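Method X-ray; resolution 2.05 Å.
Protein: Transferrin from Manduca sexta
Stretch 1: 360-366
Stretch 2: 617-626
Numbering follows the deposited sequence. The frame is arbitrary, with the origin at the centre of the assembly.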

# COMPACT_ATOMS: atom_id res chain seq x y z
N ASN A 360 20.19 0.78 11.99
CA ASN A 360 19.58 1.90 12.68
C ASN A 360 18.72 2.74 11.73
O ASN A 360 17.66 3.23 12.12
CB ASN A 360 20.64 2.81 13.33
CG ASN A 360 21.37 2.14 14.47
OD1 ASN A 360 20.89 1.19 15.06
ND2 ASN A 360 22.55 2.66 14.79
N VAL A 361 19.20 2.96 10.51
CA VAL A 361 18.38 3.71 9.57
C VAL A 361 17.10 2.93 9.27
O VAL A 361 16.00 3.48 9.30
CB VAL A 361 19.16 4.06 8.28
CG1 VAL A 361 19.67 2.85 7.59
CG2 VAL A 361 18.26 4.83 7.33
N ALA A 362 17.23 1.64 9.00
CA ALA A 362 16.04 0.83 8.76
C ALA A 362 15.11 0.83 9.96
O ALA A 362 13.89 0.95 9.81
CB ALA A 362 16.45 -0.58 8.38
N LEU A 363 15.66 0.71 11.17
CA LEU A 363 14.84 0.88 12.36
C LEU A 363 14.07 2.20 12.33
O LEU A 363 12.89 2.25 12.68
CB LEU A 363 15.70 0.83 13.61
CG LEU A 363 14.94 0.93 14.93
CD1 LEU A 363 13.94 -0.17 15.03
CD2 LEU A 363 15.94 0.86 16.11
N SER A 364 14.75 3.29 11.98
CA SER A 364 14.04 4.57 12.00
C SER A 364 13.01 4.64 10.88
O SER A 364 11.95 5.23 11.08
CB SER A 364 15.03 5.72 11.90
OG SER A 364 15.86 5.53 10.78
N LYS A 365 13.29 4.03 9.73
CA LYS A 365 12.30 4.01 8.65
C LYS A 365 11.11 3.16 9.05
O LYS A 365 9.95 3.54 8.80
CB LYS A 365 12.94 3.49 7.35
CG LYS A 365 11.99 3.55 6.14
CD LYS A 365 12.62 3.10 4.83
CE LYS A 365 11.55 3.03 3.74
NZ LYS A 365 12.06 2.73 2.36
N CYS A 366 11.36 2.04 9.71
CA CYS A 366 10.26 1.19 10.18
C CYS A 366 9.40 1.91 11.21
O CYS A 366 8.17 1.77 11.22
CB CYS A 366 10.85 -0.10 10.75
SG CYS A 366 9.64 -1.21 11.43
N LEU A 617 2.99 11.26 0.90
CA LEU A 617 2.61 11.10 2.29
C LEU A 617 3.68 10.34 3.07
O LEU A 617 4.06 10.73 4.17
CB LEU A 617 1.28 10.34 2.39
CG LEU A 617 -0.02 11.08 2.05
CD1 LEU A 617 -1.11 10.07 2.10
CD2 LEU A 617 -0.28 12.26 3.01
N PHE A 618 4.10 9.21 2.53
CA PHE A 618 5.20 8.45 3.08
C PHE A 618 5.87 7.78 1.90
O PHE A 618 5.21 7.12 1.09
CB PHE A 618 4.75 7.42 4.10
CG PHE A 618 5.90 6.68 4.73
CD1 PHE A 618 6.64 7.28 5.73
CD2 PHE A 618 6.26 5.43 4.28
CE1 PHE A 618 7.70 6.64 6.31
CE2 PHE A 618 7.34 4.77 4.86
CZ PHE A 618 8.06 5.37 5.87
N ASN A 619 7.18 8.00 1.78
CA ASN A 619 7.91 7.56 0.61
C ASN A 619 8.44 6.17 0.93
O ASN A 619 9.60 5.98 1.33
CB ASN A 619 9.01 8.55 0.27
CG ASN A 619 9.59 8.33 -1.10
OD1 ASN A 619 9.18 7.42 -1.82
ND2 ASN A 619 10.56 9.16 -1.47
N ILE A 620 7.55 5.19 0.80
CA ILE A 620 7.86 3.84 1.24
C ILE A 620 9.04 3.27 0.45
O ILE A 620 9.86 2.55 1.01
CB ILE A 620 6.61 2.94 1.14
CG1 ILE A 620 6.92 1.55 1.69
CG2 ILE A 620 6.07 2.85 -0.27
CD1 ILE A 620 5.67 0.71 2.01
N TYR A 621 9.15 3.59 -0.84
CA TYR A 621 10.23 3.07 -1.66
C TYR A 621 11.33 4.08 -1.94
O TYR A 621 12.22 3.79 -2.73
CB TYR A 621 9.69 2.54 -3.00
CG TYR A 621 8.51 1.62 -2.87
CD1 TYR A 621 8.52 0.56 -1.99
CD2 TYR A 621 7.37 1.83 -3.62
CE1 TYR A 621 7.44 -0.28 -1.87
CE2 TYR A 621 6.28 0.99 -3.51
CZ TYR A 621 6.33 -0.06 -2.63
OH TYR A 621 5.26 -0.90 -2.48
N GLY A 622 11.31 5.25 -1.32
CA GLY A 622 12.26 6.30 -1.65
C GLY A 622 13.53 6.26 -0.80
O GLY A 622 13.68 5.45 0.12
N GLU A 623 14.46 7.15 -1.13
CA GLU A 623 15.64 7.38 -0.31
C GLU A 623 15.25 7.74 1.11
O GLU A 623 14.28 8.45 1.34
CB GLU A 623 16.49 8.52 -0.90
CG GLU A 623 17.72 8.09 -1.68
CD GLU A 623 18.69 9.26 -1.91
OE1 GLU A 623 18.55 10.31 -1.24
OE2 GLU A 623 19.60 9.12 -2.76
N PHE A 624 16.01 7.25 2.08
CA PHE A 624 15.73 7.56 3.48
C PHE A 624 17.04 8.00 4.13
O PHE A 624 17.98 7.21 4.22
CB PHE A 624 15.11 6.35 4.18
CG PHE A 624 14.54 6.67 5.52
CD1 PHE A 624 15.38 6.80 6.62
CD2 PHE A 624 13.19 6.85 5.68
CE1 PHE A 624 14.87 7.10 7.84
CE2 PHE A 624 12.67 7.14 6.90
CZ PHE A 624 13.50 7.28 7.99
N LEU A 625 17.10 9.26 4.54
CA LEU A 625 18.35 9.89 4.98
C LEU A 625 19.51 9.48 4.08
O LEU A 625 20.49 8.88 4.51
CB LEU A 625 18.69 9.53 6.42
CG LEU A 625 17.60 9.87 7.42
CD1 LEU A 625 17.81 9.07 8.72
CD2 LEU A 625 17.61 11.37 7.65
N LYS A 626 19.36 9.80 2.80
CA LYS A 626 20.39 9.55 1.78
C LYS A 626 20.81 8.09 1.70
O LYS A 626 21.89 7.79 1.19
CB LYS A 626 21.63 10.43 1.99
CG LYS A 626 21.40 11.93 1.68
CD LYS A 626 22.71 12.72 1.48
CE LYS A 626 22.47 14.23 1.36
NZ LYS A 626 21.14 14.55 0.77

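The contact is a small, mostly apolar packing of one helical face against an irregular loop, centred on Lys365, whose aliphatic chain lies against the ring of Phe624 while its ammonium group hydrogen-bonds to the loop backbone. The two segments belong to the same chain but are far apart in sequence, and together they bury 345 Å² of surface. Lys365 and Phe624 contribute the greatest shares on their respective sides, and their CA atoms, 7.1 Å apart, are the closest CA pair across the contact.

Lys365 is fully extended, with all four chi angles in the t well, so its side chain runs along the loop and reaches from Phe624 back to the turn that precedes it. Near its base, CB of Lys365 sits over the face of the Phe624 ring, 3.7 Å from the centroid and 11° off the ring normal, a nearly ideal CH-pi arrangement. The next methylene continues the contact, with CG of Lys365 3.5 Å from CD2 of Phe624. At the far end, NZ of Lys365 donates a hydrogen bond to the carbonyl O of Ile620 at 2.6 Å. This is a short bond, and it is the only hydrogen bond between the stretches; NZ is also hydrogen-bonded elsewhere in the structure. The lysine thus combines two kinds of interaction, its methylenes covering an aromatic ring and its charged end satisfied by polar partners despite being buried.

The acceptor carbonyl lies within a type I beta turn from Asn619 to Gly622, closed by a backbone hydrogen bond from Gly622 N to Asn619 O at 3.2 Å. The turn's own bond uses the carbonyl of Asn619, whereas that of Ile620 accepts from the lysine. Gly622 suits this tight loop: an ideal CB placed on it would come within 1.8 Å of ND2 of Asn619, a clash inside the loop itself and not with the helix.

Phe624, whose CA-to-CB bond points toward the helix, also meets Ser364, next to the lysine, and Val361, one turn earlier. CG2 of Val361 packs 3.6 Å from CD1 of Phe624, and OG of Ser364 lies 3.5 Å from CE1 of the same ring. The serine hydroxyl is occupied within its own helix, where OG of Ser364 donates to the carbonyl O of Val361 at 2.5 Å; that carbonyl also accepts the helical bond from the backbone N of Lys365 at 2.8 Å. Ser364 therefore meets the ring by packing, with its hydrogen bond directed back to the helix. Val361 extends the apolar patch more loosely to Leu625, with CG2 of the valine 4.5 Å from CD1 of the leucine.

A second aromatic residue, Phe618, which comes before the turn, also touches the helix. CZ of Phe618 approaches the carbonyl O of Lys365 at 3.9 Å and the CG of Lys365 at 4.3 Å, so the lysine is in contact with both phenylalanine rings.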